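Long-range contact in NolR (Sinorhizobium fredii, PDB 4OMZ), which probably acts as a dimeric winged helix-turn-helix transcription regulator of the ArsR family, binding DNA to regulate rhizobial nodulation and symbiosis genes: residues L33-L38 / Y83-D88. Sequence-based numbering, arbitrary orientation.
Sequences LILDSL and YSSSSD
Leu38, near the C-terminal end of helix 29-40, lies against the backbone of Tyr83, Ser84 and Ser85 and shows how one side chain can seat a helix on the end of a strand. Both methyl groups of Leu38 meet Tyr83 CB: Leu38 CD1 lies 4.0 Å from Tyr83 CB, while Leu38 CD2 also rests on the peptide, 3.4 Å from Tyr83 O. The Leu38 and Tyr83 side chains extend alongside each other in a common direction, and the tyrosine side chain also packs on Leu63 of helix 56-68. Beside this apolar seat the backbones join directly. Ser85 N donates to Leu38 O over 3.1 Å, rising well above the carbonyl plane, with a C=O...N angle of 115°. The fold is the winged helix-turn-helix of ArsR-type regulators, in which strands 73-77 and 80-84 form the wing; the contact therefore fastens the returning wing strand, 80-84, to a core helix, and Leu48 of helix 45-51 and Val72 also pack on Leu38. Packing is thinner at Leu35, whose CD2 reaches the Ser85 OG at 4.1 Å. That hydroxyl, anti to its backbone N (chi1 -176°), is bonded to Leu71 O, so a buried polar group is satisfied next to a leucine methyl. Beyond Ser85 the chain leaves the helix: Ser86 turns its CB away from it into an exposed position, and Ser87 N makes a weak bond of 3.5 Å back to Ser85 OG. Partly exposed, Ser87 N-caps helix 88-101 through its hydroxyl, which accepts from Val90 N.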
loop_
_atom_site.group_PDB
_atom_site.type_symbol
_atom_site.label_atom_id
_atom_site.label_comp_id
_atom_site.label_asym_id
_atom_site.label_seq_id
_atom_site.Cartn_x
_atom_site.Cartn_y
_atom_site.Cartn_z
ATOM N N LEU A 33 -11.469 -0.623 -3.598
ATOM C CA LEU A 33 -12.666 -0.667 -4.441
ATOM C C LEU A 33 -13.254 0.734 -4.652
ATOM O O LEU A 33 -13.665 1.101 -5.766
ATOM C CB LEU A 33 -13.710 -1.601 -3.827
ATOM C CG LEU A 33 -13.303 -3.076 -3.760
ATOM C CD1 LEU A 33 -14.309 -3.879 -2.959
ATOM C CD2 LEU A 33 -13.143 -3.660 -5.158
ATOM N N ILE A 34 -13.289 1.506 -3.568
ATOM C CA ILE A 34 -13.712 2.900 -3.608
ATOM C C ILE A 34 -12.858 3.716 -4.583
ATOM O O ILE A 34 -13.391 4.426 -5.425
ATOM C CB ILE A 34 -13.642 3.550 -2.214
ATOM C CG1 ILE A 34 -14.692 2.939 -1.285
ATOM C CG2 ILE A 34 -13.825 5.059 -2.319
ATOM C CD1 ILE A 34 -14.430 3.191 0.187
ATOM N N LEU A 35 -11.537 3.621 -4.463
ATOM C CA LEU A 35 -10.643 4.391 -5.327
ATOM C C LEU A 35 -10.742 3.956 -6.784
ATOM O O LEU A 35 -10.618 4.778 -7.686
ATOM C CB LEU A 35 -9.189 4.274 -4.852
ATOM C CG LEU A 35 -8.808 5.146 -3.657
ATOM C CD1 LEU A 35 -7.469 4.730 -3.098
ATOM C CD2 LEU A 35 -8.790 6.611 -4.052
ATOM N N ASP A 36 -10.962 2.664 -7.011
ATOM C CA ASP A 36 -11.164 2.159 -8.365
ATOM C C ASP A 36 -12.395 2.840 -8.971
ATOM O O ASP A 36 -12.334 3.509 -10.026
ATOM C CB ASP A 36 -11.329 0.640 -8.346
ATOM C CG ASP A 36 -10.880 -0.015 -9.636
ATOM O OD1 ASP A 36 -9.684 0.103 -9.975
ATOM O OD2 ASP A 36 -11.717 -0.655 -10.307
ATOM N N SER A 37 -13.497 2.741 -8.237
ATOM C CA SER A 37 -14.752 3.315 -8.684
ATOM C C SER A 37 -14.649 4.827 -8.905
ATOM O O SER A 37 -15.111 5.343 -9.919
ATOM C CB SER A 37 -15.845 2.996 -7.669
ATOM O OG SER A 37 -15.861 1.615 -7.366
ATOM N N LEU A 38 -14.021 5.528 -7.968
ATOM C CA LEU A 38 -13.884 6.978 -8.040
ATOM C C LEU A 38 -12.921 7.412 -9.135
ATOM O O LEU A 38 -13.010 8.536 -9.634
ATOM C CB LEU A 38 -13.423 7.532 -6.694
ATOM C CG LEU A 38 -14.471 7.478 -5.585
ATOM C CD1 LEU A 38 -14.012 8.266 -4.369
ATOM C CD2 LEU A 38 -15.791 8.019 -6.110
ATOM N N TYR A 83 -18.098 12.672 -5.247
ATOM C CA TYR A 83 -16.691 12.355 -5.043
ATOM C C TYR A 83 -16.049 11.828 -6.317
ATOM O O TYR A 83 -16.699 11.156 -7.117
ATOM C CB TYR A 83 -16.535 11.322 -3.929
ATOM C CG TYR A 83 -16.677 11.885 -2.536
ATOM C CD1 TYR A 83 -17.928 12.140 -1.989
ATOM C CD2 TYR A 83 -15.557 12.146 -1.759
ATOM C CE1 TYR A 83 -18.057 12.647 -0.707
ATOM C CE2 TYR A 83 -15.676 12.655 -0.481
ATOM C CZ TYR A 83 -16.925 12.903 0.041
ATOM O OH TYR A 83 -17.035 13.411 1.317
ATOM N N SER A 84 -14.773 12.144 -6.504
ATOM C CA SER A 84 -14.007 11.567 -7.603
ATOM C C SER A 84 -12.557 11.474 -7.178
ATOM O O SER A 84 -12.192 11.980 -6.124
ATOM C CB SER A 84 -14.147 12.402 -8.879
ATOM O OG SER A 84 -13.809 13.756 -8.640
ATOM N N SER A 85 -11.730 10.812 -7.976
ATOM C CA SER A 85 -10.295 10.860 -7.741
ATOM C C SER A 85 -9.527 11.076 -9.023
ATOM O O SER A 85 -9.641 10.299 -9.970
ATOM C CB SER A 85 -9.799 9.586 -7.067
ATOM O OG SER A 85 -8.416 9.704 -6.781
ATOM N N SER A 86 -8.734 12.137 -9.038
ATOM C CA SER A 86 -7.847 12.419 -10.150
ATOM C C SER A 86 -6.397 12.371 -9.668
ATOM O O SER A 86 -5.509 12.983 -10.260
ATOM C CB SER A 86 -8.191 13.767 -10.769
ATOM O OG SER A 86 -9.369 13.656 -11.553
ATOM N N SER A 87 -6.179 11.632 -8.582
ATOM C CA SER A 87 -4.871 11.514 -7.944
ATOM C C SER A 87 -3.841 10.763 -8.789
ATOM O O SER A 87 -4.019 9.586 -9.108
ATOM C CB SER A 87 -5.021 10.812 -6.591
ATOM O OG SER A 87 -3.756 10.467 -6.052
ATOM N N ASP A 88 -2.755 11.441 -9.137
ATOM C CA ASP A 88 -1.691 10.802 -9.899
ATOM C C ASP A 88 -1.069 9.637 -9.116
ATOM O O ASP A 88 -0.731 8.600 -9.690
ATOM C CB ASP A 88 -0.623 11.823 -10.284
ATOM C CG ASP A 88 0.571 11.184 -10.958
ATOM O OD1 ASP A 88 0.478 10.887 -12.166
ATOM O OD2 ASP A 88 1.602 10.987 -10.281
#